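PDB 2CKS: endoglucanase E-5 from Thermobifida fusca, which catalyses the internal hydrolysis of (1->4)-beta-D-glucosidic linkages in cellulose and related beta-glucans through its glycoside hydrolase family 5 catalytic domain. Local coordinates for residues N138-V143 / G174-G179; L178-G183 / D212-A217. One frame throughout, in Å; residues are numbered along the deposited sequence. Where two conformers were deposited one is given.

Contact 1: N138-V143 / G174-G179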
loop_
_atom_site.group_PDB
_atom_site.type_symbol
_atom_site.label_atom_id
_atom_site.label_comp_id
_atom_site.label_asym_id
_atom_site.label_seq_id
_atom_site.Cartn_x
_atom_site.Cartn_y
_atom_site.Cartn_z
ATOM N N ASN A 138 6.301 4.699 -3.397
ATOM C CA ASN A 138 5.751 4.744 -2.033
ATOM C C ASN A 138 5.560 6.148 -1.435
ATOM O O ASN A 138 4.418 6.593 -1.243
ATOM C CB ASN A 138 6.646 3.889 -1.125
ATOM C CG ASN A 138 6.419 4.134 0.349
ATOM O OD1 ASN A 138 5.293 4.058 0.835
ATOM N ND2 ASN A 138 7.497 4.459 1.073
ATOM N N GLU A 139 6.668 6.830 -1.135
ATOM C CA GLU A 139 6.634 8.109 -0.415
ATOM C C GLU A 139 7.590 9.149 -1.004
ATOM O O GLU A 139 8.655 9.410 -0.452
ATOM C CB GLU A 139 6.908 7.894 1.083
ATOM C CG GLU A 139 5.697 7.362 1.837
ATOM C CD GLU A 139 5.815 7.452 3.349
ATOM O OE1 GLU A 139 6.923 7.767 3.851
ATOM O OE2 GLU A 139 4.791 7.202 4.048
ATOM N N PRO A 140 7.186 9.776 -2.109
ATOM C CA PRO A 140 7.955 10.906 -2.650
ATOM C C PRO A 140 8.090 11.979 -1.587
ATOM O O PRO A 140 7.143 12.227 -0.854
ATOM C CB PRO A 140 7.084 11.420 -3.810
ATOM C CG PRO A 140 6.210 10.252 -4.197
ATOM C CD PRO A 140 5.971 9.518 -2.905
ATOM N N ASN A 141 9.262 12.580 -1.465
ATOM C CA ASN A 141 9.431 13.708 -0.570
ATOM C C ASN A 141 10.543 14.625 -1.060
ATOM O O ASN A 141 11.491 14.182 -1.711
ATOM C CB ASN A 141 9.662 13.233 0.880
ATOM C CG ASN A 141 10.870 12.331 1.030
ATOM O OD1 ASN A 141 11.961 12.802 1.369
ATOM N ND2 ASN A 141 10.685 11.021 0.810
ATOM N N GLY A 142 10.379 15.911 -0.768
ATOM C CA GLY A 142 11.323 16.933 -1.182
ATOM C C GLY A 142 11.206 17.315 -2.645
ATOM O O GLY A 142 12.075 18.013 -3.168
ATOM N N VAL A 143 10.131 16.871 -3.302
ATOM C CA VAL A 143 9.920 17.110 -4.729
ATOM C C VAL A 143 8.544 17.722 -5.006
ATOM O O VAL A 143 7.580 17.534 -4.252
ATOM C CB VAL A 143 10.108 15.816 -5.578
ATOM C CG1 VAL A 143 11.556 15.340 -5.534
ATOM C CG2 VAL A 143 9.151 14.711 -5.131
ATOM N N GLY A 174 5.108 14.942 -0.214
ATOM C CA GLY A 174 5.258 15.004 1.225
ATOM C C GLY A 174 4.959 13.695 1.919
ATOM O O GLY A 174 4.074 13.612 2.771
ATOM N N TRP A 175 5.719 12.675 1.552
ATOM C CA TRP A 175 5.526 11.319 2.062
ATOM C C TRP A 175 4.102 10.829 1.813
ATOM O O TRP A 175 3.453 10.236 2.677
ATOM C CB TRP A 175 5.899 11.227 3.542
ATOM C CG TRP A 175 7.320 11.557 3.787
ATOM C CD1 TRP A 175 8.376 10.703 3.752
ATOM C CD2 TRP A 175 7.854 12.847 4.082
ATOM N NE1 TRP A 175 9.538 11.378 4.035
ATOM C CE2 TRP A 175 9.247 12.701 4.234
ATOM C CE3 TRP A 175 7.294 14.113 4.257
ATOM C CZ2 TRP A 175 10.083 13.774 4.548
ATOM C CZ3 TRP A 175 8.128 15.181 4.566
ATOM C CH2 TRP A 175 9.505 15.001 4.706
ATOM N N SER A 176 3.636 11.064 0.594
ATOM C CA SER A 176 2.296 10.671 0.175
ATOM C C SER A 176 1.227 11.184 1.142
ATOM O O SER A 176 0.298 10.467 1.507
ATOM C CB SER A 176 2.216 9.160 -0.048
ATOM O OG SER A 176 2.854 8.833 -1.274
ATOM N N SER A 177 1.355 12.451 1.525
ATOM C CA SER A 177 0.349 13.108 2.359
ATOM C C SER A 177 -0.582 14.004 1.544
ATOM O O SER A 177 -1.193 14.909 2.091
ATOM C CB SER A 177 1.034 13.923 3.451
ATOM O OG SER A 177 1.780 14.989 2.888
ATOM N N LEU A 178 -0.691 13.738 0.245
ATOM C CA LEU A 178 -1.437 14.590 -0.681
ATOM C C LEU A 178 -0.940 16.037 -0.607
ATOM O O LEU A 178 -1.698 16.980 -0.848
ATOM C CB LEU A 178 -2.951 14.507 -0.426
ATOM C CG LEU A 178 -3.599 13.133 -0.662
ATOM C CD1 LEU A 178 -4.942 13.048 0.037
ATOM C CD2 LEU A 178 -3.753 12.849 -2.141
ATOM N N GLY A 179 0.338 16.203 -0.275
ATOM C CA GLY A 179 0.939 17.515 -0.139
ATOM C C GLY A 179 0.786 18.174 1.220
ATOM O O GLY A 179 1.409 19.197 1.453
HETATM O O HOH W 1 7.361 15.995 -2.040
#

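Contact 2: L178-G183 / D212-A217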
loop_
_atom_site.group_PDB
_atom_site.type_symbol
_atom_site.label_atom_id
_atom_site.label_comp_id
_atom_site.label_asym_id
_atom_site.label_seq_id
_atom_site.Cartn_x
_atom_site.Cartn_y
_atom_site.Cartn_z
ATOM N N LEU A 178 -0.691 13.738 0.245
ATOM C CA LEU A 178 -1.437 14.590 -0.681
ATOM C C LEU A 178 -0.940 16.037 -0.607
ATOM O O LEU A 178 -1.698 16.980 -0.848
ATOM C CB LEU A 178 -2.951 14.507 -0.426
ATOM C CG LEU A 178 -3.599 13.133 -0.662
ATOM C CD1 LEU A 178 -4.942 13.048 0.037
ATOM C CD2 LEU A 178 -3.753 12.849 -2.141
ATOM N N GLY A 179 0.338 16.203 -0.275
ATOM C CA GLY A 179 0.939 17.515 -0.139
ATOM C C GLY A 179 0.786 18.174 1.220
ATOM O O GLY A 179 1.409 19.197 1.453
ATOM N N VAL A 180 -0.013 17.606 2.120
ATOM C CA VAL A 180 -0.333 18.283 3.386
ATOM C C VAL A 180 0.921 18.586 4.224
ATOM O O VAL A 180 1.048 19.672 4.793
ATOM C CB VAL A 180 -1.357 17.476 4.221
ATOM C CG1 VAL A 180 -1.576 18.113 5.594
ATOM C CG2 VAL A 180 -2.680 17.355 3.483
ATOM N N SER A 181 1.844 17.635 4.280
ATOM C CA SER A 181 3.046 17.778 5.097
ATOM C C SER A 181 4.035 18.801 4.533
ATOM O O SER A 181 4.945 19.239 5.243
ATOM C CB SER A 181 3.740 16.427 5.256
ATOM O OG SER A 181 4.482 16.102 4.100
ATOM N N GLU A 182 3.853 19.184 3.269
ATOM C CA GLU A 182 4.722 20.177 2.618
ATOM C C GLU A 182 3.944 21.451 2.264
ATOM O O GLU A 182 4.284 22.160 1.312
ATOM C CB GLU A 182 5.417 19.549 1.396
ATOM C CG GLU A 182 6.453 18.498 1.805
ATOM C CD GLU A 182 7.189 17.840 0.645
ATOM O OE1 GLU A 182 6.895 18.166 -0.526
ATOM O OE2 GLU A 182 8.075 16.984 0.920
ATOM N N GLY A 183 2.894 21.729 3.038
ATOM C CA GLY A 183 2.123 22.959 2.929
ATOM C C GLY A 183 1.163 23.091 1.761
ATOM O O GLY A 183 0.774 24.203 1.402
ATOM N N ASP A 212 -6.976 16.683 12.204
ATOM C CA ASP A 212 -8.082 17.076 11.342
ATOM C C ASP A 212 -7.670 17.601 9.967
ATOM O O ASP A 212 -8.410 17.424 9.003
ATOM C CB ASP A 212 -8.972 18.107 12.056
ATOM C CG ASP A 212 -9.770 17.496 13.192
ATOM O OD1 ASP A 212 -9.229 16.625 13.907
ATOM O OD2 ASP A 212 -10.943 17.830 13.462
ATOM N N ASN A 213 -6.516 18.256 9.867
ATOM C CA ASN A 213 -6.054 18.747 8.567
ATOM C C ASN A 213 -5.702 17.618 7.592
ATOM O O ASN A 213 -5.863 17.776 6.387
ATOM C CB ASN A 213 -4.927 19.797 8.683
ATOM C CG ASN A 213 -3.626 19.244 9.264
ATOM O OD1 ASN A 213 -2.540 19.648 8.844
ATOM N ND2 ASN A 213 -3.727 18.367 10.256
ATOM N N TYR A 214 -5.248 16.483 8.113
ATOM C CA TYR A 214 -4.984 15.313 7.278
ATOM C C TYR A 214 -6.289 14.593 6.920
ATOM O O TYR A 214 -6.486 14.193 5.772
ATOM C CB TYR A 214 -4.000 14.367 7.981
ATOM C CG TYR A 214 -2.575 14.856 7.945
ATOM C CD1 TYR A 214 -1.639 14.290 7.086
ATOM C CD2 TYR A 214 -2.160 15.881 8.776
ATOM C CE1 TYR A 214 -0.316 14.751 7.060
ATOM C CE2 TYR A 214 -0.849 16.339 8.764
ATOM C CZ TYR A 214 0.063 15.776 7.901
ATOM O OH TYR A 214 1.359 16.244 7.894
ATOM N N LEU A 215 -7.176 14.439 7.898
ATOM C CA LEU A 215 -8.488 13.832 7.672
ATOM C C LEU A 215 -9.286 14.635 6.638
ATOM O O LEU A 215 -9.879 14.071 5.727
ATOM C CB LEU A 215 -9.257 13.717 8.999
ATOM C CG LEU A 215 -10.613 13.016 8.981
ATOM C CD1 LEU A 215 -10.433 11.532 8.776
ATOM C CD2 LEU A 215 -11.365 13.284 10.282
ATOM N N ASN A 216 -9.284 15.952 6.782
ATOM C CA ASN A 216 -9.949 16.832 5.822
ATOM C C ASN A 216 -9.399 16.694 4.401
ATOM O O ASN A 216 -10.168 16.675 3.435
ATOM C CB ASN A 216 -9.861 18.299 6.271
ATOM C CG ASN A 216 -10.753 18.606 7.476
ATOM O OD1 ASN A 216 -11.657 17.856 7.795
ATOM N ND2 ASN A 216 -10.485 19.719 8.142
ATOM N N ALA A 217 -8.078 16.591 4.276
ATOM C CA ALA A 217 -7.438 16.440 2.971
ATOM C C ALA A 217 -7.838 15.135 2.302
ATOM O O ALA A 217 -8.004 15.089 1.090
ATOM C CB ALA A 217 -5.924 16.531 3.101
#

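Contact 1: N138-V143 / G174-G179
Glu139 and Trp175 bring the two backbones closest, their CA atoms 4.2 Å apart, where the loop 138-143 runs past residues 174-176, which turn with left-handed backbone angles (positive phi). Trp175 N donates to Pro140 O at 2.8 Å, with an N-H...O angle of 142°, and a water bridges Val143 O to Gly174 N. Further along, Ser176 OG donates to Asn138 O at 2.7 Å, and the same hydroxyl is also bonded to Thr172 N. With OG anti to the carbonyl carbon (chi1 -76°), the serine turns its hydroxyl toward Asn138 O.

Trp175 lies against Asn141, whose CB sits over one indole face, 3.6 Å from the centroid of the five-membered ring, a CH-pi contact. The amide beyond it is stacked almost flat on the ring, the planes 7° apart, with Asn141 CG 3.4 Å from Trp175 NE1. Asn141 ND2 donates to Glu139 O at 2.9 Å and to Leu103 O, two bonds that fix the amide's rotation. An alanine here would keep the CB contact but would probably leave Glu139 O and Leu103 O without this donor and uncover the part of the indole beneath the amide. At the ring edge, in one of the glutamate's two conformers, Glu139 OE1 comes within 3.3 Å of Trp175 CD1, its carboxylate nearly perpendicular to the indole, while OE2 is hydrogen-bonded to His204.

Glu139 is probably the proton donor, as in relatives of family 5; together with Glu231, the probable nucleophile, it binds a zinc ion in this crystal. The contact joins the loops after two neighbouring strands of the (beta/alpha)8 barrel, 132-135 and 168-170. Asn138 bonds to Arg61 and touches Asp99 and His101 of strand 95-101, and Ser176 packs on Ala202 and His204 of strand 199-206.

Contact 2: L178-G183 / D212-A217
Val180 packs its two methyl groups onto helix 212-224, one of the outer helices of the (beta/alpha)8 barrel, from the 3-10 turn of the loop 178-183. CG1 lies over the centre of the Tyr214 ring, 3.6 Å from the centroid and only 11° off the ring normal, a CH-pi contact on one face. With CG1 anti to the backbone N (chi1 174°), that methyl is placed over the ring while CG2 is left for Ala217. The second meeting is tight, Val180 CG2 standing 3.4 Å from Ala217 CB one helical turn further on, so the branched side chain straddles two successive turns of the helix.

Around this centre the contacts thin out, and Leu178 CD1 stands 3.8 Å from Ala217 O. No hydrogen bond crosses between the two segments; the contact is van der Waals and CH-pi.

The second shell holds both partners in place. Glu182 N bonds to Gly179 O and closes the turn that carries Val180, while Ser181 is tied back by its N to Ser177 OG and, in one of its two conformers, by its OG to Gly174 O. On the helix side, Tyr214 stacks with His210 and packs on Phe203 and on Tyr251 of helix 245-258, and Ala217 touches Pro186. At the far end of the tyrosine ring, Tyr214 OH lies 3.6 Å from Ser181 CA.

Overall arrangement
Both contacts fall on the same side of the chain's centre and are continuous through Leu178 and Gly179, which they share; their centres are about 11 Å apart. Contact 1 is the more buried and polar: hydrogen bonds, a bridging water and a stacked amide hold two loops together beside the probable catalytic residues. Contact 2 lies farther out, its centre about 18 Å from the centre of the chain against about 14 Å for contact 1, and is a partly buried apolar fit of a turn on a helix. A probable hydrogen bond from Gly142 N to Glu182 OE2 connects the turn that meets the outer helix with the loop beside the active site.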